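Long-range contacts in thymidine kinase (Equid herpesvirus 4, PDB 1P73), which probably transfers the gamma-phosphate of ATP to thymidine, making dTMP in the pyrimidine salvage pathway that supplies viral DNA synthesis: residues L38-P43 and R326-E331; R9-G14 and D120-A125. One frame throughout, in Å; residues are numbered along the deposited sequence.

Contact 1: L38-P43 and R326-E331; sequences LYFPEP and RTFNAE. With 4TA (p1-(5'-adenosyl)p4-(5'-(2'-deoxy-thymidyl))tetraphosphate), chain N.
Phe328 is the main bump of this contact: its ring reaches from helix 315-332 into a hollow walled by Phe40, Pro41 and Pro43. CG is anti to the backbone N (chi1 -151°), a turn that carries the ring toward the chain leaving strand 37-40. Three parts of the residue find three partners. Phe328 CB lies 4.2 Å from Phe40 CD2, and CD1 rests on Pro41 CD. At the far end, Phe328 CZ comes within 4.0 Å of Pro43 CB. The carbonyl of Pro41 points at the ring's edge, near its plane. Elsewhere round this hollow, Leu94 of helix 73-99 and Trp271 of the second subunit also pack on Phe328.

Pro41 in turn fits the angle between Phe328 and Asn329, its CG and CD lying aslant against the amide, with Pro41 CD 3.6 Å from Asn329 ND2. Beyond it the amide reaches the strand end: Asn329 ND2 donates to Tyr39 O at 2.9 Å. The N-H...O angle is 155° and the acceptor lies only 7° out of the amide plane. The same nitrogen also donates to Ala325 O of its own helix, so two carbonyls hold the amide's rotation. The CB of Glu42, the predicted proton acceptor, is directed away from the helix, and its carboxylate forms salt bridges with Lys20 and Arg121. Chemically, then, the helix meets the loop that carries this glutamate through apolar surface and one neutral amide.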
loop_
_atom_site.group_PDB
_atom_site.type_symbol
_atom_site.label_atom_id
_atom_site.label_comp_id
_atom_site.label_asym_id
_atom_site.label_seq_id
_atom_site.Cartn_x
_atom_site.Cartn_y
_atom_site.Cartn_z
ATOM N N LEU B 38 -6.280 23.773 -9.185
ATOM C CA LEU B 38 -5.489 23.590 -7.989
ATOM C C LEU B 38 -4.326 22.638 -8.260
ATOM O O LEU B 38 -4.515 21.540 -8.788
ATOM C CB LEU B 38 -6.368 23.057 -6.872
ATOM C CG LEU B 38 -7.503 23.991 -6.453
ATOM C CD1 LEU B 38 -8.519 23.246 -5.609
ATOM C CD2 LEU B 38 -6.989 25.240 -5.717
ATOM N N TYR B 39 -3.126 23.059 -7.884
ATOM C CA TYR B 39 -1.932 22.272 -8.122
ATOM C C TYR B 39 -1.402 21.606 -6.865
ATOM O O TYR B 39 -1.222 22.247 -5.822
ATOM C CB TYR B 39 -0.852 23.153 -8.726
ATOM C CG TYR B 39 0.421 22.434 -9.067
ATOM C CD1 TYR B 39 0.448 21.476 -10.076
ATOM C CD2 TYR B 39 1.619 22.723 -8.390
ATOM C CE1 TYR B 39 1.624 20.815 -10.404
ATOM C CE2 TYR B 39 2.813 22.062 -8.718
ATOM C CZ TYR B 39 2.798 21.105 -9.728
ATOM O OH TYR B 39 3.948 20.417 -10.071
ATOM N N PHE B 40 -1.140 20.311 -6.971
ATOM C CA PHE B 40 -0.518 19.582 -5.877
ATOM C C PHE B 40 0.872 19.175 -6.338
ATOM O O PHE B 40 1.005 18.321 -7.200
ATOM C CB PHE B 40 -1.328 18.340 -5.481
ATOM C CG PHE B 40 -2.716 18.632 -4.938
ATOM C CD1 PHE B 40 -3.782 18.879 -5.801
ATOM C CD2 PHE B 40 -2.961 18.594 -3.570
ATOM C CE1 PHE B 40 -5.061 19.115 -5.313
ATOM C CE2 PHE B 40 -4.248 18.825 -3.062
ATOM C CZ PHE B 40 -5.300 19.086 -3.941
ATOM N N PRO B 41 1.906 19.813 -5.802
ATOM C CA PRO B 41 3.283 19.541 -6.228
ATOM C C PRO B 41 3.832 18.240 -5.685
ATOM O O PRO B 41 3.181 17.587 -4.879
ATOM C CB PRO B 41 4.064 20.717 -5.642
ATOM C CG PRO B 41 3.282 21.117 -4.445
ATOM C CD PRO B 41 1.842 20.867 -4.773
ATOM N N GLU B 42 5.029 17.886 -6.143
ATOM C CA GLU B 42 5.773 16.752 -5.615
ATOM C C GLU B 42 6.067 16.932 -4.130
ATOM O O GLU B 42 6.484 18.010 -3.698
ATOM C CB GLU B 42 7.068 16.544 -6.395
ATOM C CG GLU B 42 7.025 15.261 -7.232
ATOM C CD GLU B 42 7.707 15.402 -8.587
ATOM O OE1 GLU B 42 8.555 16.311 -8.739
ATOM O OE2 GLU B 42 7.392 14.603 -9.501
ATOM N N PRO B 43 5.836 15.871 -3.353
ATOM C CA PRO B 43 5.975 15.932 -1.891
ATOM C C PRO B 43 7.448 15.988 -1.460
ATOM O O PRO B 43 7.948 15.066 -0.810
ATOM C CB PRO B 43 5.307 14.638 -1.430
ATOM C CG PRO B 43 5.440 13.711 -2.593
ATOM C CD PRO B 43 5.438 14.530 -3.825
ATOM N N ARG B 326 -3.618 24.211 -0.390
ATOM C CA ARG B 326 -2.891 25.243 0.343
ATOM C C ARG B 326 -2.011 24.587 1.399
ATOM O O ARG B 326 -0.813 24.868 1.471
ATOM C CB ARG B 326 -3.846 26.263 0.976
ATOM N N THR B 327 -2.609 23.697 2.197
ATOM C CA THR B 327 -1.874 22.923 3.191
ATOM C C THR B 327 -0.706 22.183 2.535
ATOM O O THR B 327 0.418 22.272 3.017
ATOM C CB THR B 327 -2.799 21.955 3.926
ATOM N N PHE B 328 -0.957 21.500 1.419
ATOM C CA PHE B 328 0.072 20.683 0.783
ATOM C C PHE B 328 1.237 21.522 0.270
ATOM O O PHE B 328 2.384 21.222 0.569
ATOM C CB PHE B 328 -0.519 19.828 -0.341
ATOM C CG PHE B 328 0.221 18.535 -0.580
ATOM C CD1 PHE B 328 0.990 18.360 -1.725
ATOM C CD2 PHE B 328 0.142 17.490 0.331
ATOM C CE1 PHE B 328 1.673 17.164 -1.951
ATOM C CE2 PHE B 328 0.825 16.296 0.109
ATOM C CZ PHE B 328 1.586 16.135 -1.033
ATOM N N ASN B 329 0.931 22.576 -0.487
ATOM C CA ASN B 329 1.947 23.483 -1.029
ATOM C C ASN B 329 2.879 24.053 0.051
ATOM O O ASN B 329 4.109 24.060 -0.124
ATOM C CB ASN B 329 1.294 24.625 -1.824
ATOM C CG ASN B 329 1.006 24.255 -3.282
ATOM O OD1 ASN B 329 1.784 24.571 -4.187
ATOM N ND2 ASN B 329 -0.129 23.602 -3.514
ATOM N N ALA B 330 2.297 24.515 1.160
ATOM C CA ALA B 330 3.068 25.092 2.266
ATOM C C ALA B 330 3.884 24.058 3.045
ATOM O O ALA B 330 4.967 24.367 3.526
ATOM C CB ALA B 330 2.162 25.861 3.211
ATOM N N GLU B 331 3.374 22.837 3.163
ATOM C CA GLU B 331 4.042 21.807 3.953
ATOM C C GLU B 331 5.056 20.991 3.159
ATOM O O GLU B 331 5.783 20.187 3.744
ATOM C CB GLU B 331 3.015 20.885 4.628
ATOM C CG GLU B 331 2.199 21.587 5.703
ATOM C CD GLU B 331 1.366 20.657 6.569
ATOM O OE1 GLU B 331 1.145 19.477 6.187
ATOM O OE2 GLU B 331 0.916 21.127 7.644
HETATM C C5M 4TA N . 8.468 9.228 -8.048
HETATM C C5 4TA N . 9.899 8.788 -7.955
HETATM C C6 4TA N . 10.929 9.694 -8.184
HETATM N N1 4TA N . 12.214 9.288 -8.105
HETATM C C1B 4TA N . 13.311 10.243 -8.329
HETATM C C2B 4TA N . 13.608 10.536 -9.794
HETATM C C3B 4TA N . 14.152 11.961 -9.778
HETATM O O3B 4TA N . 15.572 11.998 -9.911
HETATM C C4B 4TA N . 13.752 12.541 -8.425
HETATM C C5B 4TA N . 12.871 13.778 -8.568
HETATM O "O5'" 4TA N . 11.826 13.555 -9.522
HETATM P PD 4TA N . 11.063 14.808 -10.205
HETATM O O2D 4TA N . 9.965 14.295 -11.127
HETATM O O1D 4TA N . 10.757 15.757 -9.070
HETATM O OCD 4TA N . 12.237 15.491 -11.087
HETATM P PC 4TA N . 12.050 16.843 -11.957
HETATM O O1C 4TA N . 11.452 17.922 -11.076
HETATM O O2C 4TA N . 13.400 17.088 -12.597
HETATM O OBC 4TA N . 10.990 16.423 -13.124
HETATM P PB 4TA N . 9.913 17.390 -13.845
HETATM O O2B 4TA N . 9.038 17.983 -12.786
HETATM O O1B 4TA N . 9.342 16.688 -15.051
HETATM O OAB 4TA N . 10.792 18.545 -14.484
HETATM P PA 4TA N . 10.524 20.128 -14.334
HETATM O O1A 4TA N . 9.064 20.506 -14.436
HETATM O O2A 4TA N . 11.363 20.611 -13.160
HETATM O OA 4TA N . 11.244 20.555 -15.715
HETATM C "C5'" 4TA N . 12.475 19.917 -16.097
HETATM C "C4'" 4TA N . 13.595 20.919 -16.402
HETATM O "O1'" 4TA N . 13.435 21.459 -17.722
HETATM C "C1'" 4TA N . 12.991 22.820 -17.679
HETATM C "C2'" 4TA N . 12.878 23.205 -16.202
HETATM O "O2'" 4TA N . 13.374 24.510 -15.936
HETATM C "C3'" 4TA N . 13.622 22.105 -15.450
HETATM O "O3'" 4TA N . 14.981 22.442 -15.210
HETATM N N9A 4TA N . 11.657 22.906 -18.330
HETATM C C8A 4TA N . 10.396 22.583 -17.935
HETATM N N7A 4TA N . 9.480 22.858 -18.931
HETATM C C5A 4TA N . 10.264 23.366 -19.958
HETATM C C4A 4TA N . 11.559 23.380 -19.570
HETATM N N3A 4TA N . 12.556 23.832 -20.383
HETATM C C2A 4TA N . 12.242 24.284 -21.614
HETATM N N1A 4TA N . 10.956 24.284 -22.033
HETATM C C6A 4TA N . 9.951 23.833 -21.225
HETATM N N6A 4TA N . 8.654 23.823 -21.630
HETATM O "O4'" 4TA N . 13.063 11.509 -7.708
HETATM C C2 4TA N . 12.531 7.933 -7.768
HETATM O O2 4TA N . 13.732 7.558 -7.686
HETATM N N3 4TA N . 11.547 7.017 -7.536
HETATM C C4 4TA N . 10.247 7.382 -7.614
HETATM O O4 4TA N . 9.358 6.538 -7.394
#

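Contact 2: R9-G14 and D120-A125. With 4TA (p1-(5'-adenosyl)p4-(5'-(2'-deoxy-thymidyl))tetraphosphate), chain N.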
loop_
_atom_site.group_PDB
_atom_site.type_symbol
_atom_site.label_atom_id
_atom_site.label_comp_id
_atom_site.label_asym_id
_atom_site.label_seq_id
_atom_site.Cartn_x
_atom_site.Cartn_y
_atom_site.Cartn_z
ATOM N N ARG B 9 -10.208 15.910 -12.428
ATOM C CA ARG B 9 -8.911 15.685 -11.827
ATOM C C ARG B 9 -7.941 15.016 -12.800
ATOM O O ARG B 9 -8.310 14.065 -13.510
ATOM C CB ARG B 9 -9.056 14.895 -10.525
ATOM C CG ARG B 9 -9.112 13.396 -10.628
ATOM C CD ARG B 9 -9.441 12.791 -9.318
ATOM N NE ARG B 9 -9.643 11.347 -9.371
ATOM C CZ ARG B 9 -10.830 10.747 -9.400
ATOM N NH1 ARG B 9 -11.944 11.471 -9.416
ATOM N NH2 ARG B 9 -10.904 9.417 -9.427
ATOM N N ILE B 10 -6.712 15.541 -12.814
ATOM C CA ILE B 10 -5.644 15.165 -13.742
ATOM C C ILE B 10 -4.356 14.823 -12.989
ATOM O O ILE B 10 -3.793 15.664 -12.296
ATOM C CB ILE B 10 -5.344 16.343 -14.676
ATOM C CG1 ILE B 10 -6.580 16.718 -15.495
ATOM C CG2 ILE B 10 -4.172 16.024 -15.607
ATOM C CD1 ILE B 10 -6.624 18.193 -15.904
ATOM N N TYR B 11 -3.875 13.594 -13.127
ATOM C CA TYR B 11 -2.520 13.277 -12.693
ATOM C C TYR B 11 -1.558 13.436 -13.870
ATOM O O TYR B 11 -1.707 12.756 -14.893
ATOM C CB TYR B 11 -2.457 11.863 -12.131
ATOM C CG TYR B 11 -3.477 11.595 -11.060
ATOM C CD1 TYR B 11 -4.770 11.180 -11.389
ATOM C CD2 TYR B 11 -3.155 11.752 -9.702
ATOM C CE1 TYR B 11 -5.711 10.931 -10.401
ATOM C CE2 TYR B 11 -4.093 11.509 -8.711
ATOM C CZ TYR B 11 -5.363 11.101 -9.068
ATOM O OH TYR B 11 -6.305 10.862 -8.099
ATOM N N LEU B 12 -0.594 14.347 -13.730
ATOM C CA LEU B 12 0.461 14.519 -14.728
ATOM C C LEU B 12 1.607 13.618 -14.354
ATOM O O LEU B 12 2.086 13.688 -13.237
ATOM C CB LEU B 12 0.955 15.961 -14.764
ATOM C CG LEU B 12 0.006 17.079 -15.221
ATOM C CD1 LEU B 12 0.700 18.415 -15.023
ATOM C CD2 LEU B 12 -0.426 16.929 -16.672
ATOM N N ASP B 13 2.041 12.753 -15.270
ATOM C CA ASP B 13 3.119 11.812 -14.967
ATOM C C ASP B 13 4.076 11.663 -16.139
ATOM O O ASP B 13 3.813 12.187 -17.230
ATOM C CB ASP B 13 2.556 10.443 -14.571
ATOM C CG ASP B 13 3.317 9.803 -13.395
ATOM O OD1 ASP B 13 4.573 9.853 -13.376
ATOM O OD2 ASP B 13 2.736 9.224 -12.444
ATOM N N GLY B 14 5.180 10.944 -15.903
ATOM C CA GLY B 14 6.199 10.715 -16.914
ATOM C C GLY B 14 7.601 10.583 -16.358
ATOM O O GLY B 14 7.787 10.492 -15.148
ATOM N N ASP B 120 0.869 16.525 -9.494
ATOM C CA ASP B 120 2.163 16.103 -9.989
ATOM C C ASP B 120 2.414 14.652 -9.571
ATOM O O ASP B 120 2.781 14.375 -8.427
ATOM C CB ASP B 120 3.264 17.018 -9.473
ATOM C CG ASP B 120 4.544 16.854 -10.244
ATOM O OD1 ASP B 120 4.844 15.717 -10.674
ATOM O OD2 ASP B 120 5.318 17.805 -10.485
ATOM N N ARG B 121 2.187 13.740 -10.509
ATOM C CA ARG B 121 2.385 12.308 -10.334
ATOM C C ARG B 121 1.219 11.625 -9.656
ATOM O O ARG B 121 0.675 12.133 -8.683
ATOM C CB ARG B 121 3.685 11.975 -9.594
ATOM C CG ARG B 121 4.947 12.335 -10.363
ATOM C CD ARG B 121 6.152 11.567 -9.917
ATOM N NE ARG B 121 7.290 11.952 -10.738
ATOM C CZ ARG B 121 7.594 11.412 -11.910
ATOM N NH1 ARG B 121 6.865 10.428 -12.424
ATOM N NH2 ARG B 121 8.647 11.865 -12.575
ATOM N N HIS B 122 0.856 10.467 -10.213
ATOM C CA HIS B 122 -0.093 9.516 -9.646
ATOM C C HIS B 122 0.718 8.462 -8.858
ATOM O O HIS B 122 1.874 8.191 -9.207
ATOM C CB HIS B 122 -0.830 8.870 -10.817
ATOM C CG HIS B 122 -1.889 7.896 -10.418
ATOM N ND1 HIS B 122 -1.613 6.577 -10.132
ATOM C CD2 HIS B 122 -3.228 8.044 -10.270
ATOM C CE1 HIS B 122 -2.738 5.954 -9.819
ATOM N NE2 HIS B 122 -3.732 6.821 -9.898
ATOM N N PRO B 123 0.153 7.891 -7.790
ATOM C CA PRO B 123 0.792 6.771 -7.075
ATOM C C PRO B 123 1.350 5.633 -7.954
ATOM O O PRO B 123 2.180 4.858 -7.459
ATOM C CB PRO B 123 -0.338 6.247 -6.179
ATOM C CG PRO B 123 -1.112 7.460 -5.850
ATOM C CD PRO B 123 -1.101 8.294 -7.128
ATOM N N VAL B 124 0.921 5.540 -9.213
ATOM C CA VAL B 124 1.494 4.563 -10.129
ATOM C C VAL B 124 3.009 4.791 -10.318
ATOM O O VAL B 124 3.780 3.821 -10.452
ATOM C CB VAL B 124 0.711 4.488 -11.510
ATOM C CG1 VAL B 124 1.087 5.637 -12.456
ATOM C CG2 VAL B 124 0.917 3.142 -12.187
ATOM N N ALA B 125 3.439 6.056 -10.293
ATOM C CA ALA B 125 4.840 6.379 -10.542
ATOM C C ALA B 125 5.777 5.708 -9.556
ATOM O O ALA B 125 6.800 5.165 -9.950
ATOM C CB ALA B 125 5.070 7.871 -10.546
HETATM C C5M 4TA N . 8.468 9.228 -8.048
HETATM C C5 4TA N . 9.899 8.788 -7.955
HETATM C C6 4TA N . 10.929 9.694 -8.184
HETATM N N1 4TA N . 12.214 9.288 -8.105
HETATM C C1B 4TA N . 13.311 10.243 -8.329
HETATM C C2B 4TA N . 13.608 10.536 -9.794
HETATM C C3B 4TA N . 14.152 11.961 -9.778
HETATM O O3B 4TA N . 15.572 11.998 -9.911
HETATM C C4B 4TA N . 13.752 12.541 -8.425
HETATM C C5B 4TA N . 12.871 13.778 -8.568
HETATM O "O5'" 4TA N . 11.826 13.555 -9.522
HETATM P PD 4TA N . 11.063 14.808 -10.205
HETATM O O2D 4TA N . 9.965 14.295 -11.127
HETATM O O1D 4TA N . 10.757 15.757 -9.070
HETATM O OCD 4TA N . 12.237 15.491 -11.087
HETATM P PC 4TA N . 12.050 16.843 -11.957
HETATM O O1C 4TA N . 11.452 17.922 -11.076
HETATM O O2C 4TA N . 13.400 17.088 -12.597
HETATM O OBC 4TA N . 10.990 16.423 -13.124
HETATM P PB 4TA N . 9.913 17.390 -13.845
HETATM O O2B 4TA N . 9.038 17.983 -12.786
HETATM O O1B 4TA N . 9.342 16.688 -15.051
HETATM O OAB 4TA N . 10.792 18.545 -14.484
HETATM P PA 4TA N . 10.524 20.128 -14.334
HETATM O O1A 4TA N . 9.064 20.506 -14.436
HETATM O O2A 4TA N . 11.363 20.611 -13.160
HETATM O OA 4TA N . 11.244 20.555 -15.715
HETATM C "C5'" 4TA N . 12.475 19.917 -16.097
HETATM C "C4'" 4TA N . 13.595 20.919 -16.402
HETATM O "O1'" 4TA N . 13.435 21.459 -17.722
HETATM C "C1'" 4TA N . 12.991 22.820 -17.679
HETATM C "C2'" 4TA N . 12.878 23.205 -16.202
HETATM O "O2'" 4TA N . 13.374 24.510 -15.936
HETATM C "C3'" 4TA N . 13.622 22.105 -15.450
HETATM O "O3'" 4TA N . 14.981 22.442 -15.210
HETATM N N9A 4TA N . 11.657 22.906 -18.330
HETATM C C8A 4TA N . 10.396 22.583 -17.935
HETATM N N7A 4TA N . 9.480 22.858 -18.931
HETATM C C5A 4TA N . 10.264 23.366 -19.958
HETATM C C4A 4TA N . 11.559 23.380 -19.570
HETATM N N3A 4TA N . 12.556 23.832 -20.383
HETATM C C2A 4TA N . 12.242 24.284 -21.614
HETATM N N1A 4TA N . 10.956 24.284 -22.033
HETATM C C6A 4TA N . 9.951 23.833 -21.225
HETATM N N6A 4TA N . 8.654 23.823 -21.630
HETATM O "O4'" 4TA N . 13.063 11.509 -7.708
HETATM C C2 4TA N . 12.531 7.933 -7.768
HETATM O O2 4TA N . 13.732 7.558 -7.686
HETATM N N3 4TA N . 11.547 7.017 -7.536
HETATM C C4 4TA N . 10.247 7.382 -7.614
HETATM O O4 4TA N . 9.358 6.538 -7.394
#
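Tyr11 and His122 form a T-shaped pair, with the edge of His122 set over the face of Tyr11. The ring planes stand at 82°, and His122 CD2 lies 3.5 Å above the plane of the Tyr11 ring, over its centre. On the imidazole's other atoms, ND1 accepts from Val124 N, a capping bond in the turn that leads into helix 124-137, and NE2 binds Glu155; together these restrain the ring's rotation.

Next to this pair the backbones meet in parallel, Leu12 bridging Asp120, and Arg121 N donates to Leu12 O at 2.7 Å. Asp13 then works as a buried junction. Asp13 OD2 takes His122 N from above the carboxylate plane and has Ala125 CB at 3.3 Å, while OD1 accepts from Gly14 N through its anti lone pair and also meets Tyr197. Here strand 5-13 runs into the Walker A P-loop, whose Gly14 belongs to the ATP site, as expected of a P-loop kinase.

The ligand side is held mainly by polar bonds. The side chain of Arg121, extended from CG to NE, crosses Asp13 at about a right angle, forming a salt bridge from NH1 to Asp13 OD1. Arg121 NH1 and NH2 grip Gly14 O end-on, at 2.9 Å and 3.0 Å. Arg121 NH2 also donates to O2D of the bound bisubstrate, 3.1 Å away and nearly straight at 167°, with the oxygen at the guanidinium edge. Fewer atoms of 120-125 come near the thymine than crowd round Tyr11 and Asp13: Arg121 CD is 3.8 Å from ligand C5M, and Ala125 O is 3.9 Å from ligand O4.

Overall arrangement
The two contacts share one sheet, their centres about 14 Å apart, but lie at different depths. Both are buried; the centre of contact 2 is about 5 Å from the centre of the chain, whereas that of contact 1 is about 18 Å from it, nearer the periphery, where helix 315-332 also meets the second subunit. Strand 115-120 joins them: a probable hydrogen bond runs between Phe40 O and Asp120 N. Contact 1 combines apolar packing with a single amide bond; contact 2 has one backbone bond and several side-chain bonds to buried charged groups. A salt bridge, Glu42 OE2 to Arg121 NE at 2.9 Å, links them beside the nucleotide.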